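Local coordinates for protein phosphodiesterase (Trypanosoma brucei brucei, PDB 5H2Q) that belongs to the phosphodiesterase family and folds into an all-helical domain of the HD clan that holds zinc and magnesium ions beside a ligand pocket, at residues 45-50 / 88-93; 79-84 / 169-174; 102-107 / 119-124; 200-205 / 236-241. One frame throughout, in Å; residues are numbered along the deposited sequence.

Contact 1 (45-50 / 88-93). With ZN (zinc ion), chain C.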
# COMPACT_ATOMS: atom_id res chain seq x y z
N ASP A 45 0.49 -14.80 -10.75
CA ASP A 45 -0.62 -15.65 -10.35
C ASP A 45 -0.55 -15.93 -8.83
O ASP A 45 -1.56 -15.84 -8.15
CB ASP A 45 -0.61 -16.97 -11.13
CG ASP A 45 -1.01 -16.83 -12.59
OD1 ASP A 45 -1.68 -15.83 -12.93
OD2 ASP A 45 -0.73 -17.76 -13.37
N VAL A 46 0.66 -16.24 -8.30
CA VAL A 46 0.90 -16.48 -6.86
C VAL A 46 0.57 -15.20 -6.06
O VAL A 46 -0.10 -15.31 -5.03
CB VAL A 46 2.33 -17.00 -6.61
CG1 VAL A 46 2.78 -16.84 -5.16
CG2 VAL A 46 2.46 -18.46 -7.07
N ALA A 47 1.01 -13.99 -6.55
CA ALA A 47 0.71 -12.69 -5.93
C ALA A 47 -0.81 -12.50 -5.83
O ALA A 47 -1.29 -12.21 -4.73
CB ALA A 47 1.35 -11.55 -6.72
N ALA A 48 -1.56 -12.75 -6.93
CA ALA A 48 -3.02 -12.64 -6.92
C ALA A 48 -3.63 -13.69 -5.97
O ALA A 48 -4.55 -13.36 -5.21
CB ALA A 48 -3.58 -12.80 -8.34
N ALA A 49 -3.12 -14.94 -5.98
CA ALA A 49 -3.64 -15.97 -5.06
C ALA A 49 -3.37 -15.61 -3.58
O ALA A 49 -4.19 -15.95 -2.72
CB ALA A 49 -3.05 -17.34 -5.39
N ILE A 50 -2.25 -14.91 -3.28
CA ILE A 50 -1.98 -14.52 -1.89
C ILE A 50 -3.07 -13.59 -1.42
O ILE A 50 -3.64 -13.83 -0.38
CB ILE A 50 -0.56 -13.90 -1.70
CG1 ILE A 50 0.50 -14.99 -1.78
CG2 ILE A 50 -0.43 -13.16 -0.32
CD1 ILE A 50 1.86 -14.47 -2.17
N HIS A 88 6.65 0.04 -7.92
CA HIS A 88 5.20 0.22 -7.89
C HIS A 88 4.48 -0.73 -8.85
O HIS A 88 3.69 -0.31 -9.69
CB HIS A 88 4.82 1.69 -8.10
CG HIS A 88 5.12 2.56 -6.91
ND1 HIS A 88 6.21 3.39 -6.89
CD2 HIS A 88 4.46 2.68 -5.74
CE1 HIS A 88 6.20 4.00 -5.71
NE2 HIS A 88 5.12 3.63 -5.00
N ASN A 89 4.76 -2.04 -8.69
CA ASN A 89 4.12 -3.07 -9.50
C ASN A 89 3.11 -3.81 -8.61
O ASN A 89 2.88 -3.43 -7.45
CB ASN A 89 5.20 -4.01 -10.05
CG ASN A 89 6.10 -4.51 -8.96
OD1 ASN A 89 5.64 -4.88 -7.85
ND2 ASN A 89 7.39 -4.43 -9.18
N PHE A 90 2.42 -4.81 -9.17
CA PHE A 90 1.40 -5.56 -8.42
C PHE A 90 1.93 -6.14 -7.08
O PHE A 90 1.17 -6.21 -6.11
CB PHE A 90 0.83 -6.68 -9.28
CG PHE A 90 -0.39 -7.37 -8.72
CD1 PHE A 90 -1.52 -6.65 -8.34
CD2 PHE A 90 -0.41 -8.76 -8.57
CE1 PHE A 90 -2.66 -7.29 -7.84
CE2 PHE A 90 -1.54 -9.40 -8.08
CZ PHE A 90 -2.66 -8.67 -7.70
N TYR A 91 3.22 -6.54 -7.02
CA TYR A 91 3.76 -7.12 -5.77
C TYR A 91 3.73 -6.12 -4.60
O TYR A 91 3.54 -6.51 -3.46
CB TYR A 91 5.18 -7.65 -5.99
CG TYR A 91 5.24 -8.60 -7.17
CD1 TYR A 91 4.64 -9.85 -7.11
CD2 TYR A 91 5.82 -8.21 -8.37
CE1 TYR A 91 4.65 -10.72 -8.21
CE2 TYR A 91 5.81 -9.05 -9.49
CZ TYR A 91 5.25 -10.31 -9.40
OH TYR A 91 5.29 -11.15 -10.49
N HIS A 92 3.95 -4.81 -4.88
CA HIS A 92 3.89 -3.79 -3.83
C HIS A 92 2.52 -3.75 -3.18
O HIS A 92 2.42 -3.72 -1.95
CB HIS A 92 4.24 -2.40 -4.40
CG HIS A 92 3.87 -1.29 -3.46
ND1 HIS A 92 4.48 -1.15 -2.23
CD2 HIS A 92 2.98 -0.28 -3.63
CE1 HIS A 92 3.98 -0.04 -1.70
NE2 HIS A 92 3.02 0.48 -2.49
N VAL A 93 1.43 -3.72 -3.99
CA VAL A 93 0.09 -3.63 -3.39
C VAL A 93 -0.31 -4.93 -2.68
O VAL A 93 -0.97 -4.90 -1.64
CB VAL A 93 -0.99 -3.12 -4.37
CG1 VAL A 93 -0.60 -1.73 -4.89
CG2 VAL A 93 -1.23 -4.09 -5.53
ZN ZN C . 2.08 2.39 -2.35
O HOH W 1 4.05 3.35 -2.50
O HOH W 2 1.55 4.61 -2.39

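Contact 2 (79-84 / 169-174)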
# COMPACT_ATOMS: atom_id res chain seq x y z
N ARG A 79 -4.92 -6.28 -10.96
CA ARG A 79 -3.63 -6.75 -11.48
C ARG A 79 -3.35 -6.24 -12.88
O ARG A 79 -2.24 -5.78 -13.14
CB ARG A 79 -3.61 -8.28 -11.48
CG ARG A 79 -2.22 -8.83 -11.79
CD ARG A 79 -2.16 -10.33 -11.67
NE ARG A 79 -2.97 -10.97 -12.70
CZ ARG A 79 -3.01 -12.28 -12.92
NH1 ARG A 79 -2.31 -13.11 -12.14
NH2 ARG A 79 -3.76 -12.78 -13.90
N LYS A 80 -4.39 -6.20 -13.73
CA LYS A 80 -4.28 -5.71 -15.12
C LYS A 80 -3.82 -4.27 -15.23
O LYS A 80 -3.22 -3.89 -16.23
CB LYS A 80 -5.63 -5.86 -15.86
CG LYS A 80 -5.94 -7.30 -16.21
CD LYS A 80 -7.28 -7.43 -16.91
CE LYS A 80 -7.57 -8.85 -17.33
NZ LYS A 80 -6.57 -9.36 -18.31
N LYS A 81 -4.09 -3.47 -14.19
CA LYS A 81 -3.76 -2.04 -14.15
C LYS A 81 -2.42 -1.74 -13.49
O LYS A 81 -2.07 -0.55 -13.36
CB LYS A 81 -4.91 -1.24 -13.51
CG LYS A 81 -6.20 -1.36 -14.30
CD LYS A 81 -6.84 -0.03 -14.59
CE LYS A 81 -7.49 -0.02 -15.96
NZ LYS A 81 -6.71 0.79 -16.92
N TYR A 82 -1.66 -2.79 -13.07
CA TYR A 82 -0.32 -2.59 -12.52
C TYR A 82 0.70 -2.82 -13.60
O TYR A 82 0.55 -3.71 -14.46
CB TYR A 82 -0.07 -3.40 -11.24
CG TYR A 82 -0.81 -2.74 -10.07
CD1 TYR A 82 -0.26 -1.66 -9.40
CD2 TYR A 82 -2.05 -3.20 -9.67
CE1 TYR A 82 -0.95 -1.02 -8.37
CE2 TYR A 82 -2.76 -2.57 -8.65
CZ TYR A 82 -2.19 -1.49 -7.98
OH TYR A 82 -2.88 -0.83 -6.98
N ARG A 83 1.69 -1.97 -13.63
CA ARG A 83 2.67 -1.99 -14.71
C ARG A 83 3.96 -2.70 -14.33
O ARG A 83 4.18 -3.00 -13.16
CB ARG A 83 2.90 -0.55 -15.21
CG ARG A 83 1.62 0.04 -15.79
CD ARG A 83 1.85 1.43 -16.26
NE ARG A 83 0.72 1.94 -17.02
CZ ARG A 83 0.64 1.98 -18.35
NH1 ARG A 83 1.66 1.56 -19.10
NH2 ARG A 83 -0.43 2.47 -18.94
N ASN A 84 4.80 -2.99 -15.34
CA ASN A 84 6.07 -3.66 -15.16
C ASN A 84 7.15 -2.63 -14.83
O ASN A 84 7.98 -2.25 -15.67
CB ASN A 84 6.41 -4.51 -16.41
CG ASN A 84 7.71 -5.29 -16.34
OD1 ASN A 84 8.32 -5.64 -17.37
ND2 ASN A 84 8.20 -5.54 -15.14
N VAL A 169 -12.62 3.46 -8.76
CA VAL A 169 -14.05 3.67 -8.99
C VAL A 169 -14.48 3.00 -10.30
O VAL A 169 -15.56 2.36 -10.35
CB VAL A 169 -14.39 5.18 -8.90
CG1 VAL A 169 -15.82 5.47 -9.36
CG2 VAL A 169 -14.16 5.71 -7.48
N GLU A 170 -13.65 3.11 -11.34
CA GLU A 170 -13.94 2.47 -12.63
C GLU A 170 -14.06 0.94 -12.46
O GLU A 170 -15.00 0.34 -12.97
CB GLU A 170 -12.84 2.82 -13.63
CG GLU A 170 -13.10 2.23 -15.00
CD GLU A 170 -12.19 2.83 -16.06
OE1 GLU A 170 -12.74 3.40 -17.03
OE2 GLU A 170 -10.95 2.82 -15.87
N ILE A 171 -13.08 0.32 -11.77
CA ILE A 171 -13.11 -1.13 -11.55
C ILE A 171 -14.38 -1.53 -10.83
O ILE A 171 -15.07 -2.47 -11.22
CB ILE A 171 -11.82 -1.64 -10.82
CG1 ILE A 171 -10.59 -1.53 -11.77
CG2 ILE A 171 -12.01 -3.10 -10.31
CD1 ILE A 171 -9.23 -1.69 -11.09
N LEU A 172 -14.69 -0.79 -9.78
CA LEU A 172 -15.86 -1.08 -8.98
C LEU A 172 -17.19 -0.75 -9.68
O LEU A 172 -18.23 -1.16 -9.18
CB LEU A 172 -15.73 -0.39 -7.63
CG LEU A 172 -14.50 -0.79 -6.79
CD1 LEU A 172 -14.31 0.21 -5.63
CD2 LEU A 172 -14.65 -2.23 -6.19
N SER A 173 -17.17 -0.02 -10.82
CA SER A 173 -18.40 0.33 -11.54
C SER A 173 -18.97 -0.88 -12.29
O SER A 173 -20.12 -0.84 -12.69
CB SER A 173 -18.17 1.50 -12.49
OG SER A 173 -17.38 1.13 -13.61
N ASP A 174 -18.14 -1.94 -12.52
CA ASP A 174 -18.54 -3.20 -13.16
C ASP A 174 -19.11 -4.10 -12.05
O ASP A 174 -18.34 -4.49 -11.17
CB ASP A 174 -17.30 -3.86 -13.81
CG ASP A 174 -17.48 -5.22 -14.50
OD1 ASP A 174 -18.61 -5.75 -14.48
OD2 ASP A 174 -16.46 -5.78 -14.99

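Contact 3 (102-107 / 119-124)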
# COMPACT_ATOMS: atom_id res chain seq x y z
N THR A 102 -1.57 -7.93 8.82
CA THR A 102 -0.83 -8.19 10.06
C THR A 102 -1.03 -7.11 11.09
O THR A 102 -1.07 -7.43 12.28
CB THR A 102 0.65 -8.47 9.85
OG1 THR A 102 1.31 -7.27 9.48
CG2 THR A 102 0.93 -9.60 8.82
N PHE A 103 -1.10 -5.83 10.66
CA PHE A 103 -1.32 -4.73 11.62
C PHE A 103 -2.67 -4.90 12.27
O PHE A 103 -2.78 -4.74 13.47
CB PHE A 103 -1.22 -3.36 10.97
CG PHE A 103 0.12 -3.01 10.37
CD1 PHE A 103 1.28 -3.68 10.76
CD2 PHE A 103 0.23 -1.99 9.43
CE1 PHE A 103 2.53 -3.33 10.22
CE2 PHE A 103 1.48 -1.65 8.89
CZ PHE A 103 2.61 -2.33 9.28
N LEU A 104 -3.69 -5.26 11.48
CA LEU A 104 -5.02 -5.45 12.03
C LEU A 104 -5.13 -6.64 12.95
O LEU A 104 -5.68 -6.48 14.04
CB LEU A 104 -6.06 -5.62 10.87
CG LEU A 104 -6.30 -4.39 10.00
CD1 LEU A 104 -7.16 -4.75 8.76
CD2 LEU A 104 -6.97 -3.28 10.80
N TYR A 105 -4.63 -7.83 12.54
CA TYR A 105 -4.91 -9.08 13.26
C TYR A 105 -3.76 -9.70 14.06
O TYR A 105 -3.99 -10.69 14.77
CB TYR A 105 -5.52 -10.10 12.29
CG TYR A 105 -6.80 -9.56 11.68
CD1 TYR A 105 -7.94 -9.36 12.47
CD2 TYR A 105 -6.84 -9.13 10.36
CE1 TYR A 105 -9.10 -8.80 11.93
CE2 TYR A 105 -8.00 -8.58 9.81
CZ TYR A 105 -9.13 -8.42 10.60
OH TYR A 105 -10.28 -7.89 10.06
N ARG A 106 -2.55 -9.13 13.96
CA ARG A 106 -1.42 -9.55 14.78
C ARG A 106 -1.11 -8.36 15.70
O ARG A 106 -0.72 -8.57 16.84
CB ARG A 106 -0.19 -9.94 13.93
CG ARG A 106 -0.42 -11.05 12.91
CD ARG A 106 -0.54 -12.40 13.58
NE ARG A 106 -0.46 -13.49 12.61
CZ ARG A 106 -0.34 -14.77 12.94
NH1 ARG A 106 -0.28 -15.13 14.21
NH2 ARG A 106 -0.28 -15.70 11.99
N GLY A 107 -1.30 -7.13 15.19
CA GLY A 107 -1.11 -5.89 15.95
C GLY A 107 -2.32 -5.42 16.73
O GLY A 107 -2.25 -4.38 17.40
N PHE A 119 -12.34 -4.71 6.17
CA PHE A 119 -12.54 -5.20 4.80
C PHE A 119 -12.19 -4.09 3.81
O PHE A 119 -11.42 -4.31 2.88
CB PHE A 119 -14.01 -5.62 4.61
CG PHE A 119 -14.30 -6.11 3.22
CD1 PHE A 119 -13.49 -7.06 2.62
CD2 PHE A 119 -15.38 -5.60 2.49
CE1 PHE A 119 -13.77 -7.55 1.32
CE2 PHE A 119 -15.65 -6.06 1.19
CZ PHE A 119 -14.84 -7.03 0.62
N VAL A 120 -12.74 -2.88 4.02
CA VAL A 120 -12.46 -1.74 3.15
C VAL A 120 -10.96 -1.48 3.06
O VAL A 120 -10.44 -1.26 1.96
CB VAL A 120 -13.26 -0.48 3.60
CG1 VAL A 120 -12.78 0.78 2.86
CG2 VAL A 120 -14.77 -0.69 3.41
N LEU A 121 -10.24 -1.48 4.20
CA LEU A 121 -8.79 -1.22 4.19
C LEU A 121 -8.01 -2.23 3.34
O LEU A 121 -7.13 -1.85 2.56
CB LEU A 121 -8.26 -1.33 5.62
CG LEU A 121 -7.85 -0.11 6.40
CD1 LEU A 121 -6.93 -0.56 7.52
CD2 LEU A 121 -7.09 0.92 5.54
N LEU A 122 -8.34 -3.52 3.48
CA LEU A 122 -7.64 -4.57 2.73
C LEU A 122 -7.89 -4.45 1.24
O LEU A 122 -6.96 -4.57 0.43
CB LEU A 122 -8.03 -5.94 3.27
CG LEU A 122 -7.62 -6.18 4.74
CD1 LEU A 122 -8.22 -7.45 5.26
CD2 LEU A 122 -6.09 -6.20 4.89
N ILE A 123 -9.14 -4.10 0.88
CA ILE A 123 -9.50 -3.83 -0.52
C ILE A 123 -8.72 -2.62 -1.02
O ILE A 123 -8.14 -2.66 -2.09
CB ILE A 123 -11.03 -3.62 -0.66
CG1 ILE A 123 -11.82 -4.97 -0.46
CG2 ILE A 123 -11.35 -2.92 -1.99
CD1 ILE A 123 -11.37 -6.17 -1.39
N THR A 124 -8.71 -1.52 -0.22
CA THR A 124 -8.02 -0.27 -0.57
C THR A 124 -6.53 -0.47 -0.83
O THR A 124 -5.98 0.12 -1.77
CB THR A 124 -8.29 0.79 0.50
OG1 THR A 124 -9.70 1.01 0.57
CG2 THR A 124 -7.62 2.12 0.15

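Contact 4 (200-205 / 236-241). With LLI ((4~{a}~{S},8~{a}~{R})-2-cycloheptyl-4-[4-methoxy-3-[2-(2-oxidanylideneimidazolidin-1-yl)ethoxy]phenyl]-4~{a},5,8,8~{a}-tetrahydrophthalazin-1-one), chain E.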
# COMPACT_ATOMS: atom_id res chain seq x y z
N LEU A 200 -6.18 8.93 -0.94
CA LEU A 200 -5.69 10.31 -0.96
C LEU A 200 -4.67 10.58 0.17
O LEU A 200 -3.75 11.38 -0.01
CB LEU A 200 -6.86 11.30 -0.91
CG LEU A 200 -7.85 11.26 -2.10
CD1 LEU A 200 -8.99 12.23 -1.86
CD2 LEU A 200 -7.16 11.63 -3.43
N ALA A 201 -4.81 9.88 1.30
CA ALA A 201 -3.88 9.96 2.44
C ALA A 201 -2.47 9.40 2.18
O ALA A 201 -1.58 9.58 3.02
CB ALA A 201 -4.48 9.28 3.64
N THR A 202 -2.28 8.66 1.05
CA THR A 202 -0.99 8.08 0.71
C THR A 202 -0.02 9.06 0.04
O THR A 202 1.12 8.68 -0.21
CB THR A 202 -1.12 6.80 -0.11
OG1 THR A 202 -1.68 7.15 -1.36
CG2 THR A 202 -1.95 5.73 0.62
N ASP A 203 -0.47 10.30 -0.27
CA ASP A 203 0.41 11.30 -0.88
C ASP A 203 1.43 11.72 0.22
O ASP A 203 1.04 12.37 1.20
CB ASP A 203 -0.40 12.52 -1.41
CG ASP A 203 0.50 13.58 -2.00
OD1 ASP A 203 1.72 13.39 -1.99
OD2 ASP A 203 -0.05 14.57 -2.54
N MET A 204 2.71 11.35 0.04
CA MET A 204 3.75 11.64 1.06
C MET A 204 4.02 13.15 1.28
O MET A 204 4.58 13.51 2.32
CB MET A 204 5.05 10.90 0.81
CG MET A 204 4.98 9.42 1.09
SD MET A 204 4.56 9.05 2.82
CE MET A 204 6.06 9.47 3.66
N ALA A 205 3.58 14.01 0.33
CA ALA A 205 3.68 15.46 0.51
C ALA A 205 2.78 15.85 1.70
O ALA A 205 3.04 16.87 2.34
CB ALA A 205 3.25 16.19 -0.76
N VAL A 236 -3.95 6.36 8.70
CA VAL A 236 -2.69 6.01 9.35
C VAL A 236 -2.27 4.56 9.08
O VAL A 236 -1.08 4.30 8.85
CB VAL A 236 -2.77 6.36 10.85
CG1 VAL A 236 -1.75 5.58 11.69
CG2 VAL A 236 -2.59 7.87 11.02
N LEU A 237 -3.23 3.63 9.02
CA LEU A 237 -2.86 2.25 8.71
C LEU A 237 -2.49 2.07 7.23
O LEU A 237 -1.59 1.30 6.93
CB LEU A 237 -4.00 1.29 9.08
CG LEU A 237 -4.07 0.91 10.53
CD1 LEU A 237 -5.25 0.01 10.73
CD2 LEU A 237 -2.79 0.18 10.98
N MET A 238 -3.19 2.75 6.32
CA MET A 238 -2.84 2.72 4.89
C MET A 238 -1.43 3.30 4.73
O MET A 238 -0.57 2.71 4.07
CB MET A 238 -3.87 3.57 4.11
CG MET A 238 -3.82 3.43 2.59
SD MET A 238 -3.84 1.75 1.88
CE MET A 238 -5.23 1.00 2.70
N LYS A 239 -1.19 4.45 5.37
CA LYS A 239 0.15 5.05 5.33
C LYS A 239 1.20 4.10 5.90
O LYS A 239 2.27 3.98 5.32
CB LYS A 239 0.14 6.35 6.13
CG LYS A 239 -0.46 7.50 5.35
CD LYS A 239 -0.37 8.82 6.16
CE LYS A 239 1.05 9.28 6.48
NZ LYS A 239 1.98 9.18 5.31
N ALA A 240 0.91 3.42 7.05
CA ALA A 240 1.82 2.47 7.68
C ALA A 240 2.17 1.31 6.76
O ALA A 240 3.33 0.95 6.64
CB ALA A 240 1.24 1.96 9.00
N GLY A 241 1.18 0.77 6.04
CA GLY A 241 1.49 -0.29 5.10
C GLY A 241 2.38 0.22 3.98
O GLY A 241 3.34 -0.45 3.60
C2 LLI E . 12.03 4.33 0.42
C3 LLI E . 11.64 2.98 0.47
O1 LLI E . 13.37 4.58 0.59
C12 LLI E . 7.35 5.66 -0.88
C14 LLI E . 6.92 6.68 -1.98
C15 LLI E . 7.22 8.13 -1.61
C16 LLI E . 6.50 5.84 0.39
C17 LLI E . 5.03 6.02 0.09
C18 LLI E . 5.43 6.48 -2.33
C19 LLI E . 4.57 6.42 -1.10
C21 LLI E . 8.89 9.57 -0.42
C22 LLI E . 10.29 9.85 -1.09
C23 LLI E . 8.92 9.63 1.14
C24 LLI E . 10.96 11.19 -0.81
C25 LLI E . 9.41 10.90 1.82
C26 LLI E . 10.93 11.10 1.84
C27 LLI E . 11.70 11.30 0.53
C28 LLI E . 13.80 5.95 0.57
C29 LLI E . 15.30 5.93 0.67
C4 LLI E . 11.09 5.31 0.09
C5 LLI E . 10.33 2.63 0.17
C6 LLI E . 9.78 4.95 -0.20
C7 LLI E . 9.41 3.61 -0.17
O8 LLI E . 12.62 2.10 0.85
C9 LLI E . 12.35 0.70 0.69
C10 LLI E . 8.79 6.00 -0.56
N11 LLI E . 9.27 7.23 -0.59
N13 LLI E . 8.41 8.26 -0.91
O20 LLI E . 6.48 9.05 -1.89
N30 LLI E . 15.96 5.62 -0.61
C31 LLI E . 15.54 6.21 -1.88
C32 LLI E . 16.74 4.52 -0.82
C33 LLI E . 16.48 5.56 -2.88
N34 LLI E . 17.05 4.45 -2.12
O35 LLI E . 17.13 3.75 0.06
O HOH W 3 0.67 10.92 3.60

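Contact 1 (45-50 / 88-93)
The methyl group of Ala47 meets the aromatic side chains of two successive residues, Phe90 and Tyr91, and this shows how small residues let a helix lie close to its neighbour. The two backbones come together here, with 6.4 Å between the CA atoms of Ala47 and Tyr91. Ala47 CB lies 3.8 Å from Phe90 CD2 and 3.7 Å from Tyr91 CD1, approaching both rings obliquely. Tyr91 reaches the methyl because its CG stands anti to its own carbonyl carbon (chi1 -54°); the other ring, with CG anti to the backbone N (chi1 -170°), swings across toward the next residue, Ala48. There Phe90 presents its rim: CE2 is 3.5 Å from Ala48 N, which sits at the ring edge, and 4.0 Å from Ala48 CB. Ile75 and Arg79 of helix 68-80 touch both Phe90 and Ala48, enclosing the same spot. Ala48 also touches Val16 of helix 10-17.

On the other side of the contact, Asn89 occupies the N-cap of helix 90-105, and its OD1 takes weak bonds from Tyr91 N and His92 N. The turn that begins with the packed aromatics thus also carries His92, whose NE2 binds the zinc ion at 2.1 Å. Two waters share the metal, and one of them pairs with His88 NE2 at 2.7 Å. His128, Asp129 and Asp242 supply the remaining protein ligands, giving the two-histidine, two-aspartate set characteristic of the HD clan, with helix 43-58 packed on the two residues just before its first histidine.

Contact 2 (79-84 / 169-174)
Lys81 reaches from the chain just after helix 68-80 toward Glu170 and Ile171, on the last part of helix 159-172. The contact is a light, partly buried junction in the all-helical fold, and it illustrates how a lysine can be apolar at its root and electrostatic at its tip. CB heads for the partner helix and starts the chain in that direction. At CG the aliphatic part comes within 4.4 Å of Ile171 CD1. Ile171 can offer that methyl because its longer branch is extended (chi2 167°), while the side chain also rests on Phe74 and Gln77 of helix 68-80. The next bonds of the lysine are twisted well away from staggered positions, with chi2 at -131°. Lys81 CD carries the chain past Ile171 CD1, 4.6 Å away, without a close contact of its own. CE then passes 4.5 Å from Glu170 OE2. Finally NZ stops 4.8 Å from the same OE2, too far for a salt bridge, though the opposite charges probably attract one another weakly.

Firmer polar links lie to each side. Arg79 forms salt bridges with Asp45 and Glu12, Arg83 with Asp131, and Tyr82 OH is hydrogen-bonded to Leu126 O and to the backbone N of Asp129, whose side chain is a zinc ligand. Within 169-174, Glu170 O is gripped twice by one serine: Ser173 N at 3.1 Å and Ser173 OG at 2.6 Å, the hydroxyl tilted only 19° from the carbonyl plane.

Contact 3 (102-107 / 119-124)
Leu104 points its forked tip between Leu121 and Leu122, giving one methyl to each. CD2 meets Leu121 CD1 at 4.3 Å, and CD1 meets Leu122 CD2, also at 4.3 Å. All three residues start toward the opposing segment, so the branches meet at their ends and the backbones stay well apart: the CA atoms of Leu104 and Leu121, the nearest pair, are separated by 9.7 Å. In Leu104 the second torsion (chi2 171°) sets CD1 anti to CA, so that the two methyls are turned to different leucines. Leu121 is less relaxed, its first torsion of -107° lying far from a staggered value; it also touches Leu237 and Met238.

This is the interior of a helical bundle, in which helices 90-105 and 115-127, consecutive in the chain, meet here through the methyl ends of leucine side chains. Leu237 of helix 227-242 touches Leu104 as well, making the seam a three-helix junction, while Leu60 of helix 60-63 touches Tyr105, Phe119 and Leu122.

Two aromatic rings, Tyr105 and Phe119, are set against aliphatic neighbours on their own helices. Tyr105 lays one face over Leu104 CB, which stands 3.6 Å above the ring plane toward the rim; Phe119 receives Ile123 CG1 on a face in the same offset manner. Polar groups are dealt with locally as well. The hydroxyl of Thr124 turns back on its own helix, OG1 bonding to Val120 O at 2.8 Å from 45° outside the carbonyl plane, and that oxygen also accepts from Thr124 N. At the end of helix 90-105, Thr102 O takes two donors, Arg106 N and Gly107 N.

Contact 4 (200-205 / 236-241)
Lys239 lays its aliphatic part over the carbonyl oxygen of Ala201, with CG 3.3 Å and CD 3.4 Å from Ala201 O. The meeting joins helix 227-242 to the type I beta turn, Leu200 to Asp203, that begins on the last residue of helix 185-200, and it exemplifies a buried lysine serving as a polar hub. The chain bends at its last two torsions (chi4 45°), bringing NZ beside Met204 and the loop water. This water accepts from NZ at 2.8 Å and donates to both Ala201 O and Asp203 O, tying the helix to two loop carbonyls at once; His207 ND1 is a further partner of NZ.

Beside this hub, Thr202 and Met238 pack through carbon, CG2 to CG at 3.6 Å, their side chains crossing at a slant. Thr202 OG1 is spent on Val199 O. Met204 also reaches Lys239: its SD lies 3.6 Å from Lys239 NZ, a packing contact, while its bent chain also lines the pocket, where CG is 3.4 Å from O20 of the bound LLI. One methionine therefore touches both the lysine and the ligand. Met204 lies within an Asx turn begun by Asp203, whose OD2 also bonds to Ser158: Ala205 N gives Asp203 OD1 a fairly straight bond, 158° at the hydrogen, approaching from 53° above the carboxylate plane.

In the fold
The four contacts show how an all-helical domain is assembled around a metal centre. Contacts 1 and 2, with centres 13 Å apart, alternate along the chain and touch directly, for instance where Val93 CG1 lies 3.2 Å from Tyr82 OH. Contact 3 shares helix 90-105 with contact 1, one near each end of it, with centres 16 Å apart; in sequence it falls wholly within the span bridged by contact 2. Contact 4 comes last, and its helix 227-242 packs onto contact 3, Leu121 CD2 lying 3.4 Å from Met238 CE. Helices 90-105 and 227-242, carrying the zinc ligands His92 and Asp242, are thus joined to the bundle by packing both near the metals and, in contact 3, farther out.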